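PDB 4LKS: glycosyl hydrolase, family 31/fibronectin type III domain protein from Clostridium perfringens, which binds galactose through a family 32 carbohydrate-binding module and probably helps hold the parent glycoside hydrolase on galactose-bearing glycans. Local coordinates for residues S65-L70 against L101-W106; N77-L82 against Q139-T144; Y95-S100 against N129-N134. One frame throughout, in Å; residues are numbered along the deposited sequence.

Contact 1: S65-L70 against L101-W106; sequences SITIKL and LDNENW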
loop_
_atom_site.group_PDB
_atom_site.type_symbol
_atom_site.label_atom_id
_atom_site.label_comp_id
_atom_site.label_asym_id
_atom_site.label_seq_id
_atom_site.Cartn_x
_atom_site.Cartn_y
_atom_site.Cartn_z
ATOM N N SER A 65 8.473 0.660 3.954
ATOM C CA SER A 65 7.917 -0.024 2.803
ATOM C C SER A 65 7.372 -1.392 3.182
ATOM O O SER A 65 7.671 -1.955 4.259
ATOM C CB SER A 65 8.962 -0.147 1.690
ATOM O OG SER A 65 9.909 -1.144 2.008
ATOM N N ILE A 66 6.545 -1.909 2.292
ATOM C CA ILE A 66 5.988 -3.241 2.434
ATOM C C ILE A 66 6.103 -3.922 1.072
ATOM O O ILE A 66 5.849 -3.298 0.038
ATOM C CB ILE A 66 4.523 -3.203 2.949
ATOM C CG1 ILE A 66 3.975 -4.620 3.099
ATOM C CG2 ILE A 66 3.619 -2.344 2.044
ATOM C CD1 ILE A 66 2.657 -4.677 3.851
ATOM N N THR A 67 6.505 -5.188 1.066
ATOM C CA THR A 67 6.637 -5.941 -0.179
ATOM C C THR A 67 5.596 -7.050 -0.240
ATOM O O THR A 67 5.493 -7.874 0.682
ATOM C CB THR A 67 8.020 -6.572 -0.335
ATOM O OG1 THR A 67 9.014 -5.542 -0.345
ATOM C CG2 THR A 67 8.092 -7.374 -1.641
ATOM N N ILE A 68 4.813 -7.037 -1.316
ATOM C CA ILE A 68 3.805 -8.052 -1.591
ATOM C C ILE A 68 4.294 -8.983 -2.694
ATOM O O ILE A 68 4.740 -8.531 -3.767
ATOM C CB ILE A 68 2.480 -7.414 -2.055
ATOM C CG1 ILE A 68 2.022 -6.312 -1.083
ATOM C CG2 ILE A 68 1.398 -8.496 -2.278
ATOM C CD1 ILE A 68 1.970 -6.704 0.405
ATOM N N LYS A 69 4.220 -10.284 -2.420
ATOM C CA LYS A 69 4.529 -11.318 -3.395
ATOM C C LYS A 69 3.224 -11.877 -3.941
ATOM O O LYS A 69 2.316 -12.175 -3.169
ATOM C CB LYS A 69 5.310 -12.448 -2.713
ATOM C CG LYS A 69 5.611 -13.629 -3.619
ATOM C CD LYS A 69 6.236 -14.766 -2.821
ATOM C CE LYS A 69 6.447 -15.979 -3.695
ATOM N NZ LYS A 69 7.169 -17.058 -2.951
ATOM N N LEU A 70 3.135 -12.019 -5.262
ATOM C CA LEU A 70 1.951 -12.594 -5.910
ATOM C C LEU A 70 2.231 -14.071 -6.195
ATOM O O LEU A 70 3.393 -14.493 -6.211
ATOM C CB LEU A 70 1.605 -11.814 -7.189
ATOM C CG LEU A 70 1.217 -10.355 -6.890
ATOM C CD1 LEU A 70 2.398 -9.431 -7.061
ATOM C CD2 LEU A 70 0.054 -9.899 -7.768
ATOM N N LEU A 101 10.689 -9.246 -10.610
ATOM C CA LEU A 101 10.387 -10.641 -10.854
ATOM C C LEU A 101 11.028 -11.545 -9.815
ATOM O O LEU A 101 10.668 -12.723 -9.721
ATOM C CB LEU A 101 10.866 -11.033 -12.251
ATOM C CG LEU A 101 10.143 -10.307 -13.384
ATOM C CD1 LEU A 101 10.910 -10.429 -14.690
ATOM C CD2 LEU A 101 8.734 -10.852 -13.547
ATOM N N ASP A 102 11.953 -11.001 -9.020
ATOM C CA ASP A 102 12.794 -11.852 -8.161
ATOM C C ASP A 102 13.040 -11.342 -6.737
ATOM O O ASP A 102 13.842 -11.930 -5.998
ATOM C CB ASP A 102 14.145 -12.086 -8.842
ATOM C CG ASP A 102 14.939 -10.805 -9.019
ATOM O OD1 ASP A 102 14.445 -9.705 -8.663
ATOM O OD2 ASP A 102 16.077 -10.897 -9.527
ATOM N N ASN A 103 12.358 -10.261 -6.350
ATOM C CA ASN A 103 12.543 -9.645 -5.029
ATOM C C ASN A 103 13.978 -9.145 -4.809
ATOM O O ASN A 103 14.412 -8.959 -3.673
ATOM C CB ASN A 103 12.123 -10.610 -3.903
ATOM C CG ASN A 103 11.913 -9.919 -2.567
ATOM O OD1 ASN A 103 11.402 -8.802 -2.503
ATOM N ND2 ASN A 103 12.317 -10.585 -1.484
ATOM N N GLU A 104 14.715 -8.929 -5.893
ATOM C CA GLU A 104 16.099 -8.466 -5.779
ATOM C C GLU A 104 16.406 -7.324 -6.732
ATOM O O GLU A 104 17.123 -6.383 -6.378
ATOM C CB GLU A 104 17.070 -9.619 -6.047
ATOM C CG GLU A 104 17.063 -10.726 -4.999
ATOM C CD GLU A 104 17.979 -11.884 -5.368
ATOM O OE1 GLU A 104 17.758 -13.003 -4.860
ATOM O OE2 GLU A 104 18.918 -11.675 -6.165
ATOM N N ASN A 105 15.890 -7.420 -7.952
ATOM C CA ASN A 105 16.188 -6.433 -8.980
ATOM C C ASN A 105 14.950 -5.662 -9.403
ATOM O O ASN A 105 14.137 -6.128 -10.205
ATOM C CB ASN A 105 16.874 -7.100 -10.167
ATOM C CG ASN A 105 18.187 -7.751 -9.777
ATOM O OD1 ASN A 105 19.181 -7.066 -9.514
ATOM N ND2 ASN A 105 18.193 -9.077 -9.715
ATOM N N TRP A 106 14.833 -4.462 -8.855
ATOM C CA TRP A 106 13.622 -3.673 -8.936
ATOM C C TRP A 106 13.598 -2.669 -10.077
ATOM O O TRP A 106 14.612 -2.061 -10.431
ATOM C CB TRP A 106 13.430 -2.909 -7.623
ATOM C CG TRP A 106 13.354 -3.803 -6.430
ATOM C CD1 TRP A 106 14.385 -4.177 -5.613
ATOM C CD2 TRP A 106 12.185 -4.451 -5.914
ATOM N NE1 TRP A 106 13.931 -5.009 -4.629
ATOM C CE2 TRP A 106 12.581 -5.197 -4.791
ATOM C CE3 TRP A 106 10.839 -4.475 -6.298
ATOM C CZ2 TRP A 106 11.682 -5.962 -4.046
ATOM C CZ3 TRP A 106 9.951 -5.229 -5.559
ATOM C CH2 TRP A 106 10.372 -5.958 -4.447
HETATM O O HOH W 1 11.287 -7.196 -0.239
#
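Thr67 CG2 points at the rim of the Trp106 indole, lying near the ring plane and 3.9 Å from Trp106 CH2, so methyl and indole approach head-on, at an edge and not a face. Asn103 slants across the same methyl, its OD1 3.7 Å from Thr67 CG2. Threonine suits this place because its branches do different work: with CG2 anti to the backbone N, the methyl packs on the loop while OG1 shares a water with Asn103. That water lies 2.8 Å from Thr67 OG1 and donates to Asn103 OD1 at 2.8 Å. Here the outer surface of the five-stranded sheet of a β-sandwich, on strand 64-70, meets the turn joining strands 95-100 and 107-113. Asp102 shapes the turn: Glu104 N, two residues on, reaches OD1 from above the carboxylate plane and closes an Asx turn, and Asn105 N, three residues on, meets OD1 on the syn side at 2.8 Å and extends it to an Asx motif. Asn103 has positive backbone angles (phi 61°, psi 21°), which asparagine tolerates well, and Ser100 OG bonds to its N. Arg142, on neighbouring strand 140-148, touches Thr67 and makes a cation-pi contact with Trp106, tying the indole to the same sheet surface.

Contact 2: N77-L82 against Q139-T144; sequences NQIDYL and QYLRFT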
loop_
_atom_site.group_PDB
_atom_site.type_symbol
_atom_site.label_atom_id
_atom_site.label_comp_id
_atom_site.label_asym_id
_atom_site.label_seq_id
_atom_site.Cartn_x
_atom_site.Cartn_y
_atom_site.Cartn_z
ATOM N N ASN A 77 -1.367 -3.323 -13.755
ATOM C CA ASN A 77 -1.444 -1.908 -14.147
ATOM C C ASN A 77 -2.226 -0.989 -13.214
ATOM O O ASN A 77 -2.477 0.174 -13.536
ATOM C CB ASN A 77 -1.912 -1.737 -15.594
ATOM C CG ASN A 77 -3.279 -2.321 -15.840
ATOM O OD1 ASN A 77 -4.065 -2.505 -14.920
ATOM N ND2 ASN A 77 -3.573 -2.617 -17.104
ATOM N N GLN A 78 -2.586 -1.500 -12.043
ATOM C CA GLN A 78 -3.211 -0.662 -11.037
ATOM C C GLN A 78 -3.097 -1.318 -9.676
ATOM O O GLN A 78 -3.130 -2.552 -9.578
ATOM C CB GLN A 78 -4.686 -0.414 -11.388
ATOM C CG GLN A 78 -5.408 0.547 -10.458
ATOM C CD GLN A 78 -6.840 0.786 -10.874
ATOM O OE1 GLN A 78 -7.124 0.948 -12.060
ATOM N NE2 GLN A 78 -7.749 0.834 -9.897
ATOM N N ILE A 79 -2.959 -0.508 -8.628
ATOM C CA ILE A 79 -3.260 -0.979 -7.280
ATOM C C ILE A 79 -4.184 0.031 -6.639
ATOM O O ILE A 79 -4.173 1.189 -7.035
ATOM C CB ILE A 79 -2.012 -1.190 -6.385
ATOM C CG1 ILE A 79 -1.283 0.129 -6.130
ATOM C CG2 ILE A 79 -1.085 -2.240 -7.000
ATOM C CD1 ILE A 79 -0.212 0.027 -5.052
ATOM N N ASP A 80 -5.011 -0.410 -5.693
ATOM C CA ASP A 80 -5.763 0.513 -4.840
ATOM C C ASP A 80 -5.175 0.504 -3.445
ATOM O O ASP A 80 -4.863 -0.560 -2.891
ATOM C CB ASP A 80 -7.243 0.127 -4.706
ATOM C CG ASP A 80 -8.011 0.184 -6.007
ATOM O OD1 ASP A 80 -7.566 0.816 -6.987
ATOM O OD2 ASP A 80 -9.103 -0.431 -6.032
ATOM N N TYR A 81 -5.047 1.686 -2.862
ATOM C CA TYR A 81 -4.638 1.816 -1.474
ATOM C C TYR A 81 -5.874 2.131 -0.627
ATOM O O TYR A 81 -6.569 3.107 -0.891
ATOM C CB TYR A 81 -3.593 2.934 -1.343
ATOM C CG TYR A 81 -3.294 3.345 0.084
ATOM C CD1 TYR A 81 -2.420 2.601 0.878
ATOM C CD2 TYR A 81 -3.901 4.463 0.647
ATOM C CE1 TYR A 81 -2.141 2.978 2.189
ATOM C CE2 TYR A 81 -3.626 4.851 1.963
ATOM C CZ TYR A 81 -2.751 4.100 2.722
ATOM O OH TYR A 81 -2.489 4.481 4.014
ATOM N N LEU A 82 -6.155 1.301 0.375
ATOM C CA LEU A 82 -7.264 1.556 1.297
ATOM C C LEU A 82 -6.697 2.018 2.626
ATOM O O LEU A 82 -5.994 1.265 3.302
ATOM C CB LEU A 82 -8.127 0.304 1.496
ATOM C CG LEU A 82 -9.316 0.486 2.451
ATOM C CD1 LEU A 82 -10.341 1.436 1.851
ATOM C CD2 LEU A 82 -9.957 -0.863 2.791
ATOM N N GLN A 139 6.069 -10.183 -10.092
ATOM C CA GLN A 139 5.624 -11.099 -9.041
ATOM C C GLN A 139 5.802 -10.472 -7.653
ATOM O O GLN A 139 5.312 -10.988 -6.653
ATOM C CB GLN A 139 6.344 -12.450 -9.122
ATOM C CG GLN A 139 5.791 -13.452 -8.119
ATOM C CD GLN A 139 6.295 -14.866 -8.311
ATOM O OE1 GLN A 139 7.232 -15.112 -9.072
ATOM N NE2 GLN A 139 5.675 -15.806 -7.606
ATOM N N TYR A 140 6.515 -9.353 -7.594
ATOM C CA TYR A 140 6.696 -8.641 -6.326
ATOM C C TYR A 140 6.438 -7.167 -6.547
ATOM O O TYR A 140 6.850 -6.595 -7.568
ATOM C CB TYR A 140 8.129 -8.825 -5.796
ATOM C CG TYR A 140 8.533 -10.267 -5.629
ATOM C CD1 TYR A 140 9.008 -11.005 -6.716
ATOM C CD2 TYR A 140 8.444 -10.889 -4.394
ATOM C CE1 TYR A 140 9.373 -12.333 -6.571
ATOM C CE2 TYR A 140 8.803 -12.210 -4.239
ATOM C CZ TYR A 140 9.267 -12.923 -5.330
ATOM O OH TYR A 140 9.621 -14.243 -5.164
ATOM N N LEU A 141 5.774 -6.538 -5.582
ATOM C CA LEU A 141 5.577 -5.101 -5.615
ATOM C C LEU A 141 5.964 -4.539 -4.259
ATOM O O LEU A 141 5.470 -4.994 -3.235
ATOM C CB LEU A 141 4.112 -4.756 -5.962
ATOM C CG LEU A 141 3.795 -3.259 -6.121
ATOM C CD1 LEU A 141 2.751 -2.993 -7.226
ATOM C CD2 LEU A 141 3.355 -2.632 -4.794
ATOM N N ARG A 142 6.852 -3.556 -4.269
ATOM C CA ARG A 142 7.245 -2.846 -3.062
ATOM C C ARG A 142 6.592 -1.467 -3.044
ATOM O O ARG A 142 6.789 -0.643 -3.944
ATOM C CB ARG A 142 8.769 -2.744 -2.966
ATOM C CG ARG A 142 9.253 -2.059 -1.687
ATOM C CD ARG A 142 10.703 -2.392 -1.364
ATOM N NE ARG A 142 11.644 -1.851 -2.349
ATOM C CZ ARG A 142 12.912 -2.247 -2.461
ATOM N NH1 ARG A 142 13.389 -3.191 -1.660
ATOM N NH2 ARG A 142 13.703 -1.698 -3.376
ATOM N N PHE A 143 5.796 -1.247 -2.002
ATOM C CA PHE A 143 5.045 -0.010 -1.812
ATOM C C PHE A 143 5.699 0.767 -0.676
ATOM O O PHE A 143 5.768 0.279 0.455
ATOM C CB PHE A 143 3.586 -0.347 -1.479
ATOM C CG PHE A 143 2.701 0.859 -1.264
ATOM C CD1 PHE A 143 2.150 1.539 -2.339
ATOM C CD2 PHE A 143 2.413 1.306 0.018
ATOM C CE1 PHE A 143 1.328 2.656 -2.138
ATOM C CE2 PHE A 143 1.592 2.411 0.220
ATOM C CZ PHE A 143 1.046 3.078 -0.856
ATOM N N THR A 144 6.200 1.962 -0.984
ATOM C CA THR A 144 6.944 2.773 -0.024
ATOM C C THR A 144 6.153 4.003 0.341
ATOM O O THR A 144 5.665 4.702 -0.530
ATOM C CB THR A 144 8.288 3.212 -0.615
ATOM O OG1 THR A 144 9.054 2.048 -0.940
ATOM C CG2 THR A 144 9.061 4.073 0.389
#
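The hydrophobic core of a β-sandwich is built here, where segments 77-82 and 140-144, from facing sheets, cross at 45°, their axes 11.2 Å apart at closest approach. Ile79 and Tyr81 point inward from one sheet, Leu141 and Phe143 from the other. Ile79 uses both branches: CG2 meets Leu141 CD1 at 3.9 Å, while CD1 lies 3.9 Å from Phe143 CD1. A chi1 of 64° sets the two branches apart, CG1 between the backbone N and the carbonyl carbon and CG2 beside the N, and the extended CG1 arm carries CD1 to the ring; a β-branched residue can thus fill two places at once. The side chains of Tyr81 and Phe143 run across each other at about a right angle. Their ring planes are tilted by only 17°, but the rings are displaced so far, with centroids 5.8 Å from each other, that this is hardly a stack. The touch is between Tyr81 CD1 and Phe143 CZ at 3.9 Å. Tyrosine suits the end of this row because its buried hydroxyl is satisfied beyond it, by Ser158 O and by the backbone N of Val92. On the other surface of strand 77-82, Gln78 NE2 bonds to Asp80 OD1 almost within its own amide plane. Strand 73-82 runs between strands 158-166 and 129-138, and strand 140-148 between 64-70 and 95-100, so the contact joins inner strands of both sheets.

Contact 3: Y95-S100 against N129-N134; sequences YKIETS and NPIRFN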
loop_
_atom_site.group_PDB
_atom_site.type_symbol
_atom_site.label_atom_id
_atom_site.label_comp_id
_atom_site.label_asym_id
_atom_site.label_seq_id
_atom_site.Cartn_x
_atom_site.Cartn_y
_atom_site.Cartn_z
ATOM N N TYR A 95 3.820 8.286 -2.085
ATOM C CA TYR A 95 4.246 6.893 -2.196
ATOM C C TYR A 95 5.204 6.683 -3.369
ATOM O O TYR A 95 5.323 7.527 -4.281
ATOM C CB TYR A 95 3.020 5.967 -2.361
ATOM C CG TYR A 95 2.266 6.298 -3.631
ATOM C CD1 TYR A 95 2.666 5.766 -4.856
ATOM C CD2 TYR A 95 1.203 7.186 -3.624
ATOM C CE1 TYR A 95 2.024 6.108 -6.038
ATOM C CE2 TYR A 95 0.543 7.534 -4.810
ATOM C CZ TYR A 95 0.966 6.983 -6.009
ATOM O OH TYR A 95 0.351 7.314 -7.201
ATOM N N LYS A 96 5.853 5.528 -3.343
ATOM C CA LYS A 96 6.629 5.030 -4.467
ATOM C C LYS A 96 6.232 3.579 -4.696
ATOM O O LYS A 96 5.929 2.839 -3.742
ATOM C CB LYS A 96 8.139 5.149 -4.197
ATOM C CG LYS A 96 9.015 4.579 -5.318
ATOM C CD LYS A 96 10.487 4.917 -5.116
ATOM C CE LYS A 96 11.084 4.179 -3.940
ATOM N NZ LYS A 96 12.564 4.443 -3.887
ATOM N N ILE A 97 6.196 3.196 -5.972
ATOM C CA ILE A 97 5.934 1.817 -6.352
ATOM C C ILE A 97 7.122 1.275 -7.131
ATOM O O ILE A 97 7.601 1.901 -8.086
ATOM C CB ILE A 97 4.676 1.701 -7.222
ATOM C CG1 ILE A 97 3.439 2.045 -6.395
ATOM C CG2 ILE A 97 4.549 0.281 -7.786
ATOM C CD1 ILE A 97 2.196 2.240 -7.210
ATOM N N GLU A 98 7.603 0.105 -6.713
ATOM C CA GLU A 98 8.652 -0.613 -7.438
ATOM C C GLU A 98 8.140 -2.023 -7.678
ATOM O O GLU A 98 7.371 -2.539 -6.878
ATOM C CB GLU A 98 9.920 -0.716 -6.595
ATOM C CG GLU A 98 10.618 0.584 -6.326
ATOM C CD GLU A 98 11.602 0.432 -5.187
ATOM O OE1 GLU A 98 11.163 0.449 -4.012
ATOM O OE2 GLU A 98 12.801 0.231 -5.458
ATOM N N THR A 99 8.574 -2.659 -8.761
ATOM C CA THR A 99 8.200 -4.053 -8.980
ATOM C C THR A 99 9.415 -4.876 -9.343
ATOM O O THR A 99 10.437 -4.342 -9.775
ATOM C CB THR A 99 7.124 -4.228 -10.075
ATOM O OG1 THR A 99 7.584 -3.673 -11.307
ATOM C CG2 THR A 99 5.814 -3.553 -9.680
ATOM N N SER A 100 9.296 -6.186 -9.190
ATOM C CA SER A 100 10.368 -7.077 -9.618
ATOM C C SER A 100 9.855 -8.467 -9.927
ATOM O O SER A 100 8.724 -8.822 -9.567
ATOM C CB SER A 100 11.477 -7.138 -8.568
ATOM O OG SER A 100 11.036 -7.803 -7.413
ATOM N N ASN A 129 -8.279 4.223 -2.867
ATOM C CA ASN A 129 -7.585 5.238 -3.656
ATOM C C ASN A 129 -6.837 4.547 -4.802
ATOM O O ASN A 129 -5.837 3.874 -4.570
ATOM C CB ASN A 129 -6.559 5.982 -2.778
ATOM C CG ASN A 129 -7.182 7.036 -1.867
ATOM O OD1 ASN A 129 -6.938 8.244 -2.047
ATOM N ND2 ASN A 129 -7.955 6.598 -0.874
ATOM N N PRO A 130 -7.322 4.686 -6.044
ATOM C CA PRO A 130 -6.658 4.000 -7.155
ATOM C C PRO A 130 -5.355 4.661 -7.584
ATOM O O PRO A 130 -5.224 5.887 -7.584
ATOM C CB PRO A 130 -7.687 4.071 -8.291
ATOM C CG PRO A 130 -8.538 5.244 -7.946
ATOM C CD PRO A 130 -8.609 5.278 -6.450
ATOM N N ILE A 131 -4.397 3.819 -7.934
ATOM C CA ILE A 131 -3.081 4.224 -8.427
ATOM C C ILE A 131 -2.796 3.426 -9.694
ATOM O O ILE A 131 -2.583 2.213 -9.626
ATOM C CB ILE A 131 -1.985 3.937 -7.369
ATOM C CG1 ILE A 131 -2.250 4.735 -6.083
ATOM C CG2 ILE A 131 -0.600 4.255 -7.936
ATOM C CD1 ILE A 131 -1.392 4.314 -4.912
ATOM N N ARG A 132 -2.804 4.097 -10.847
ATOM C CA ARG A 132 -2.555 3.416 -12.115
ATOM C C ARG A 132 -1.102 3.554 -12.530
ATOM O O ARG A 132 -0.400 4.483 -12.129
ATOM C CB ARG A 132 -3.479 3.943 -13.222
ATOM C CG ARG A 132 -3.179 5.362 -13.665
ATOM C CD ARG A 132 -4.249 5.900 -14.618
ATOM N NE ARG A 132 -4.180 5.298 -15.948
ATOM C CZ ARG A 132 -3.497 5.813 -16.968
ATOM N NH1 ARG A 132 -2.819 6.946 -16.815
ATOM N NH2 ARG A 132 -3.496 5.200 -18.148
ATOM N N PHE A 133 -0.653 2.606 -13.341
ATOM C CA PHE A 133 0.684 2.679 -13.912
ATOM C C PHE A 133 0.770 1.846 -15.184
ATOM O O PHE A 133 -0.065 0.960 -15.419
ATOM C CB PHE A 133 1.745 2.260 -12.879
ATOM C CG PHE A 133 1.413 0.997 -12.128
ATOM C CD1 PHE A 133 1.746 -0.245 -12.650
ATOM C CD2 PHE A 133 0.793 1.054 -10.886
ATOM C CE1 PHE A 133 1.459 -1.417 -11.953
ATOM C CE2 PHE A 133 0.491 -0.107 -10.183
ATOM C CZ PHE A 133 0.826 -1.348 -10.717
ATOM N N ASN A 134 1.759 2.153 -16.014
ATOM C CA ASN A 134 1.929 1.441 -17.268
ATOM C C ASN A 134 2.181 -0.025 -16.998
ATOM O O ASN A 134 2.967 -0.380 -16.117
ATOM C CB ASN A 134 3.044 2.058 -18.106
ATOM C CG ASN A 134 2.645 3.397 -18.689
ATOM O OD1 ASN A 134 1.493 3.822 -18.557
ATOM N ND2 ASN A 134 3.590 4.069 -19.340
#
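Ile131 lays its CD1 methyl over one face of the Tyr95 ring, 3.8 Å from the centroid and 15° off the ring normal, a CH-pi contact. The isoleucine meets the phenol from the facing sheet, and its other branch extends the touch: CG2 lies 3.7 Å from Tyr95 CZ and 3.3 Å from Tyr95 OH. One β-branched side chain thus follows the ring from its face out to the phenol oxygen. The contacts of Ile97 are more tentative, since the conformer described is one of two. In it, Ile97 CD1 is 3.5 Å from Ile131 CG2, and the two isoleucines run alongside, pointing opposite ways. The same Ile97 CD1 comes to the Phe133 ring more loosely, 4.1 Å from Phe133 CD2, with the two side chains crossing at about a right angle. This conformer can serve both partners because its CG1 stands beside the backbone N and its chain is then extended (chi2 168°), carrying CD1 well across the gap.

Further out, Phe143 flanks Tyr95, Leu141 and Ile79 flank Ile97, and Val109 and Leu76 lie against Phe133. Arg110 of strand 107-113 touches both Tyr95 and Ile131, and its NH1 donates to the carbonyl of Arg132. On the outward surface of strand 95-100, Glu98 makes a salt bridge with Arg142. The large apolar and aromatic residues suit the gap, since the axes of segments 95-100 and 129-134 come within 10.3 Å and cross at 45°. Such face-to-face packing of two antiparallel sheets, filled by inward-pointing side chains, is the hallmark of a β-sandwich, here that of the F5/8 type C (discoidin-like) fold, to which family 32 carbohydrate-binding modules belong.

In the fold
Contacts 2 and 3 are about 5 Å apart between centres and form one continuous core between the two sheets, strand 73-82 lying beside 129-138 and strand 140-148 beside 95-100. Contact 1, about 10 Å from contact 2 and 13 Å from contact 3 between centres, lies instead on the outer surface of the five-stranded sheet, which all three share. Along the chain its segments alternate with those of each of the others, whereas both segments of contact 3 fall between those of contact 2. The strands are thus interwoven in one domain. This framework carries the galactose pocket, which includes His53, Arg84 and Tyr156, and the calcium site.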